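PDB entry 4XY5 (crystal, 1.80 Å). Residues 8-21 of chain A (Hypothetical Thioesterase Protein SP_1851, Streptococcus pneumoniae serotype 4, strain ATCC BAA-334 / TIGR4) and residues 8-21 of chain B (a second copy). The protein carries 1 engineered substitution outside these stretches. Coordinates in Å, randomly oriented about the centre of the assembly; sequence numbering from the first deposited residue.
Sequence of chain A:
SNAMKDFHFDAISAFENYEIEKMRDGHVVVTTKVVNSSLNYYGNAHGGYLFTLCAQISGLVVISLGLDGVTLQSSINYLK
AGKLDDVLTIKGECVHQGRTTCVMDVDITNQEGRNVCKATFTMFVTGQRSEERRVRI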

# COMPACT_ATOMS: atom_id res chain seq x y z
N HIS A 8 -15.95 0.61 -25.62
CA HIS A 8 -16.95 1.24 -24.77
C HIS A 8 -17.18 0.45 -23.48
O HIS A 8 -17.09 -0.78 -23.47
N PHE A 9 -17.48 1.16 -22.40
CA PHE A 9 -17.91 0.55 -21.14
C PHE A 9 -18.81 1.52 -20.39
O PHE A 9 -18.72 2.74 -20.57
N ASP A 10 -19.71 0.99 -19.57
CA ASP A 10 -20.65 1.83 -18.84
C ASP A 10 -20.02 2.36 -17.56
O ASP A 10 -18.94 1.94 -17.18
N ALA A 11 -20.72 3.28 -16.92
CA ALA A 11 -20.26 3.80 -15.65
C ALA A 11 -20.17 2.68 -14.62
O ALA A 11 -20.91 1.69 -14.69
N ILE A 12 -19.24 2.83 -13.68
CA ILE A 12 -19.10 1.95 -12.54
C ILE A 12 -19.66 2.71 -11.35
O ILE A 12 -19.23 3.82 -11.07
N SER A 13 -20.65 2.14 -10.68
CA SER A 13 -21.34 2.85 -9.63
C SER A 13 -21.29 2.08 -8.31
O SER A 13 -21.17 0.86 -8.31
N ALA A 14 -21.37 2.80 -7.20
CA ALA A 14 -21.34 2.17 -5.87
C ALA A 14 -22.37 2.83 -4.97
O ALA A 14 -22.52 4.04 -4.99
N PHE A 15 -23.06 2.02 -4.17
CA PHE A 15 -24.14 2.47 -3.27
C PHE A 15 -25.42 2.92 -3.98
O PHE A 15 -26.04 3.91 -3.58
N GLU A 16 -25.81 2.19 -5.01
CA GLU A 16 -27.15 2.36 -5.58
C GLU A 16 -28.19 1.83 -4.60
O GLU A 16 -29.35 2.25 -4.61
N ASN A 17 -27.75 0.91 -3.74
CA ASN A 17 -28.53 0.44 -2.60
C ASN A 17 -27.57 0.23 -1.44
O ASN A 17 -26.40 -0.04 -1.68
N TYR A 18 -28.06 0.35 -0.21
CA TYR A 18 -27.24 0.04 0.97
C TYR A 18 -28.11 0.07 2.22
O TYR A 18 -29.19 0.65 2.22
N GLU A 19 -27.62 -0.58 3.27
CA GLU A 19 -28.22 -0.53 4.60
C GLU A 19 -27.13 -0.24 5.60
O GLU A 19 -26.16 -0.99 5.67
N ILE A 20 -27.26 0.83 6.38
CA ILE A 20 -26.33 1.07 7.49
C ILE A 20 -26.84 0.33 8.72
O ILE A 20 -27.86 0.70 9.31
N GLU A 21 -26.13 -0.73 9.09
CA GLU A 21 -26.53 -1.54 10.24
C GLU A 21 -25.98 -0.99 11.54
O GLU A 21 -26.60 -1.13 12.60
N HIS B 8 -28.13 9.72 4.86
CA HIS B 8 -28.31 9.35 3.47
C HIS B 8 -27.21 9.94 2.59
O HIS B 8 -26.72 11.04 2.84
N PHE B 9 -26.83 9.20 1.55
CA PHE B 9 -25.94 9.69 0.51
C PHE B 9 -26.27 9.00 -0.81
O PHE B 9 -26.77 7.87 -0.82
N ASP B 10 -26.03 9.69 -1.92
CA ASP B 10 -26.36 9.13 -3.22
C ASP B 10 -25.23 8.23 -3.70
O ASP B 10 -24.17 8.17 -3.08
N ALA B 11 -25.48 7.52 -4.79
CA ALA B 11 -24.47 6.62 -5.34
C ALA B 11 -23.23 7.41 -5.77
O ALA B 11 -23.32 8.59 -6.11
N ILE B 12 -22.08 6.75 -5.71
CA ILE B 12 -20.82 7.30 -6.23
C ILE B 12 -20.52 6.60 -7.55
O ILE B 12 -20.46 5.38 -7.61
N SER B 13 -20.35 7.38 -8.60
CA SER B 13 -20.24 6.83 -9.94
C SER B 13 -18.96 7.33 -10.61
O SER B 13 -18.44 8.39 -10.26
N ALA B 14 -18.46 6.54 -11.54
CA ALA B 14 -17.23 6.86 -12.28
C ALA B 14 -17.42 6.48 -13.74
O ALA B 14 -17.99 5.43 -14.04
N PHE B 15 -16.94 7.34 -14.65
CA PHE B 15 -17.06 7.15 -16.10
C PHE B 15 -18.48 7.35 -16.64
O PHE B 15 -18.93 6.64 -17.54
N GLU B 16 -19.17 8.34 -16.10
CA GLU B 16 -20.42 8.81 -16.72
C GLU B 16 -20.09 9.50 -18.04
O GLU B 16 -20.93 9.61 -18.93
N ASN B 17 -18.84 9.93 -18.16
CA ASN B 17 -18.30 10.50 -19.38
C ASN B 17 -16.81 10.15 -19.42
O ASN B 17 -16.19 10.01 -18.37
N TYR B 18 -16.25 9.99 -20.62
CA TYR B 18 -14.81 9.78 -20.75
C TYR B 18 -14.40 9.84 -22.21
O TYR B 18 -15.24 9.72 -23.10
N GLU B 19 -13.12 10.05 -22.44
CA GLU B 19 -12.56 9.97 -23.78
C GLU B 19 -11.27 9.18 -23.71
O GLU B 19 -10.36 9.54 -22.97
N ILE B 20 -11.19 8.08 -24.45
CA ILE B 20 -9.92 7.36 -24.53
C ILE B 20 -9.04 8.05 -25.56
O ILE B 20 -9.39 8.12 -26.74
N GLU B 21 -7.90 8.58 -25.11
CA GLU B 21 -6.97 9.28 -25.99
C GLU B 21 -5.95 8.32 -26.57
O GLU B 21 -5.62 8.39 -27.76

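Two copies of the same stretch meet as short antiparallel strands, residues 12-14 of each, and most of the contacts across the strands recur in both directions. Ser A13 faces Ser B13 at the middle, a non-hydrogen-bonded pair with CA atoms 4.1 Å apart. The backbone carries this register: Ile A12 N donates to Ala B14 O and Ala B14 N to Ile A12 O, both at 2.9 Å, while the equivalent pair, Ala A14 N to Ile B12 O and Ile B12 N to Ala A14 O, closes at 2.8 Å each.

At the centre the side chains are small. Ser A13 and Ser B13, with chi1 t in each, share one face of the sheet; Ser A13 OG lies 3.6 Å from Ala B11 CB, and Ser B13 OG likewise 3.6 Å from Ala A11 CB. In chain A alone, Ser A13 OG also makes a weak hydrogen bond of 3.3 Å to Glu A16 OE1. Ile A12, Ala A14, Ile B12 and Ala B14 occupy the other face, where Ile A12 (chi1 m) sets CD1 4.0 Å from Phe B15 CD2, and Ile B12 CD1 sits 4.0 Å from Phe A15 CD2.

The aromatic residues flank this short ladder at both ends. Phe A15 and Phe B15 point toward the partner with chi1 m, from a backbone of positive phi, and Tyr A18 and Tyr B18 do so with chi1 p. Phe A9 and Phe B9 leave their backbones sideways, yet their p rotamers bring the ring tips across. Phe A9 thereby serves two rings: it lies in an offset stack on Tyr B18, planes 3° apart and centroids 4.2 Å apart, and turns its edge to the face of Phe B15, with Phe A9 CE1 3.6 Å from Phe B15 CD1. Phe B9 does the same with Tyr A18 and Phe A15. Ile A20 CD1, 4.4 Å from Phe B9 CE2, adds a looser apolar contact, matched by Ile B20 CD1 and Phe A9 CE2 at 4.4 Å.

The stacked tyrosine also has a polar task. Tyr B18 OH accepts from Phe A9 N at 2.9 Å, and Tyr A18 OH from Phe B9 N at 3.0 Å, so one residue pair is joined by both ring and backbone. Each hydroxyl also lies against histidine, with Tyr B18 OH 3.3 Å from His A8 CA.

Water completes the polar pattern. Water 1 donates to Phe B15 O at 2.6 Å and weakly to Phe A9 O at 3.3 Å; water 2 donates to Phe A15 O at 2.6 Å and Phe B9 O at 3.1 Å.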

# COMPACT_ATOMS: atom_id res chain seq x y z
CB HIS A 8 -18.28 1.40 -25.53
CG HIS A 8 -19.41 1.87 -24.67
ND1 HIS A 8 -20.22 1.01 -23.96
CD2 HIS A 8 -19.87 3.12 -24.41
CE1 HIS A 8 -21.13 1.71 -23.30
NE2 HIS A 8 -20.94 2.99 -23.55
CB PHE A 9 -16.70 0.14 -20.28
CG PHE A 9 -15.67 1.21 -20.11
CD1 PHE A 9 -15.85 2.23 -19.18
CD2 PHE A 9 -14.51 1.20 -20.87
CE1 PHE A 9 -14.90 3.22 -19.03
CE2 PHE A 9 -13.56 2.19 -20.71
CZ PHE A 9 -13.76 3.20 -19.79
CB ASP A 10 -21.93 1.06 -18.49
CG ASP A 10 -22.71 0.64 -19.71
OD1 ASP A 10 -23.01 1.52 -20.55
OD2 ASP A 10 -23.02 -0.56 -19.82
CB ALA A 11 -21.18 4.90 -15.16
CB ILE A 12 -17.62 1.57 -12.30
CG1 ILE A 12 -17.10 0.80 -13.52
CG2 ILE A 12 -17.46 0.75 -11.03
CD1 ILE A 12 -15.73 1.25 -13.96
CB SER A 13 -22.80 3.12 -10.04
OG SER A 13 -23.46 3.88 -9.05
CB ALA A 14 -19.94 2.29 -5.26
CB PHE A 15 -23.66 3.58 -2.35
CG PHE A 15 -22.55 3.15 -1.41
CD1 PHE A 15 -22.85 2.41 -0.27
CD2 PHE A 15 -21.23 3.45 -1.69
CE1 PHE A 15 -21.85 2.00 0.59
CE2 PHE A 15 -20.21 3.04 -0.83
CZ PHE A 15 -20.52 2.31 0.31
CB GLU A 16 -27.25 1.66 -6.93
CG GLU A 16 -26.35 2.30 -7.97
CD GLU A 16 -26.66 1.88 -9.39
OE1 GLU A 16 -26.18 2.57 -10.32
OE2 GLU A 16 -27.37 0.87 -9.59
CB ASN A 17 -29.26 -0.87 -2.91
CG ASN A 17 -28.32 -2.05 -3.07
OD1 ASN A 17 -27.91 -2.69 -2.08
ND2 ASN A 17 -27.95 -2.36 -4.32
CB TYR A 18 -26.07 1.02 1.12
CG TYR A 18 -26.45 2.45 1.43
CD1 TYR A 18 -26.59 2.89 2.75
CD2 TYR A 18 -26.67 3.37 0.40
CE1 TYR A 18 -26.94 4.21 3.03
CE2 TYR A 18 -27.02 4.68 0.68
CZ TYR A 18 -27.16 5.09 1.98
OH TYR A 18 -27.51 6.40 2.24
CB GLU A 19 -28.91 -1.85 4.94
CG GLU A 19 -30.05 -2.23 4.01
CD GLU A 19 -31.31 -1.45 4.30
OE1 GLU A 19 -31.36 -0.81 5.37
OE2 GLU A 19 -32.24 -1.48 3.45
CB ILE A 20 -26.18 2.57 7.82
CG1 ILE A 20 -25.81 3.37 6.57
CG2 ILE A 20 -25.13 2.78 8.90
CD1 ILE A 20 -25.70 4.86 6.82
CB GLU A 21 -26.06 -2.98 10.05
CG GLU A 21 -26.77 -3.70 8.93
CD GLU A 21 -26.51 -5.19 8.96
OE1 GLU A 21 -25.61 -5.63 9.71
OE2 GLU A 21 -27.20 -5.91 8.22
CB HIS B 8 -29.68 9.79 2.96
CG HIS B 8 -29.86 9.63 1.48
ND1 HIS B 8 -30.35 8.47 0.91
CD2 HIS B 8 -29.59 10.46 0.45
CE1 HIS B 8 -30.38 8.60 -0.40
NE2 HIS B 8 -29.93 9.80 -0.71
CB PHE B 9 -24.47 9.47 0.89
CG PHE B 9 -24.17 8.09 1.38
CD1 PHE B 9 -23.84 7.07 0.49
CD2 PHE B 9 -24.19 7.81 2.74
CE1 PHE B 9 -23.55 5.78 0.96
CE2 PHE B 9 -23.92 6.54 3.21
CZ PHE B 9 -23.60 5.52 2.32
CB ASP B 10 -26.64 10.24 -4.23
CG ASP B 10 -27.89 11.04 -3.88
OD1 ASP B 10 -28.96 10.43 -3.65
OD2 ASP B 10 -27.79 12.29 -3.84
CB ALA B 11 -25.04 5.84 -6.51
CB ILE B 12 -19.67 7.08 -5.24
CG1 ILE B 12 -19.96 7.86 -3.96
CG2 ILE B 12 -18.33 7.52 -5.86
CD1 ILE B 12 -19.83 7.03 -2.71
CB SER B 13 -21.48 7.20 -10.77
OG SER B 13 -21.50 6.46 -11.98
CB ALA B 14 -16.04 6.13 -11.69
CB PHE B 15 -16.52 5.79 -16.52
CG PHE B 15 -15.04 5.60 -16.22
CD1 PHE B 15 -14.09 6.14 -17.06
CD2 PHE B 15 -14.63 4.89 -15.10
CE1 PHE B 15 -12.73 5.98 -16.79
CE2 PHE B 15 -13.29 4.73 -14.82
CZ PHE B 15 -12.34 5.27 -15.66
CB GLU B 16 -21.16 9.76 -15.77
CG GLU B 16 -21.77 9.02 -14.59
CD GLU B 16 -22.76 9.84 -13.78
OE1 GLU B 16 -22.79 11.08 -13.90
OE2 GLU B 16 -23.53 9.22 -13.00
CB ASN B 17 -18.50 12.01 -19.43
CG ASN B 17 -17.61 12.77 -18.46
OD1 ASN B 17 -16.42 12.99 -18.72
ND2 ASN B 17 -18.18 13.19 -17.33
CB TYR B 18 -14.36 8.43 -20.15
CG TYR B 18 -14.90 7.20 -20.85
CD1 TYR B 18 -14.19 6.59 -21.87
CD2 TYR B 18 -16.13 6.66 -20.49
CE1 TYR B 18 -14.68 5.47 -22.52
CE2 TYR B 18 -16.64 5.54 -21.13
CZ TYR B 18 -15.91 4.95 -22.14
OH TYR B 18 -16.40 3.84 -22.78
CB GLU B 19 -12.31 11.37 -24.35
CG GLU B 19 -12.76 11.52 -25.79
CD GLU B 19 -13.55 12.79 -26.01
OE1 GLU B 19 -12.92 13.87 -26.13
OE2 GLU B 19 -14.80 12.72 -26.07
CB ILE B 20 -10.12 5.89 -24.91
CG1 ILE B 20 -11.12 5.22 -23.96
CG2 ILE B 20 -8.80 5.15 -24.89
CD1 ILE B 20 -11.25 3.72 -24.18
CB GLU B 21 -6.25 10.40 -25.25
CG GLU B 21 -7.16 11.48 -24.66
CD GLU B 21 -6.42 12.81 -24.46
OE1 GLU B 21 -5.20 12.78 -24.19
OE2 GLU B 21 -7.07 13.88 -24.54
O HOH W 1 -20.16 5.55 -19.56
O HOH W 2 -27.85 5.69 -2.82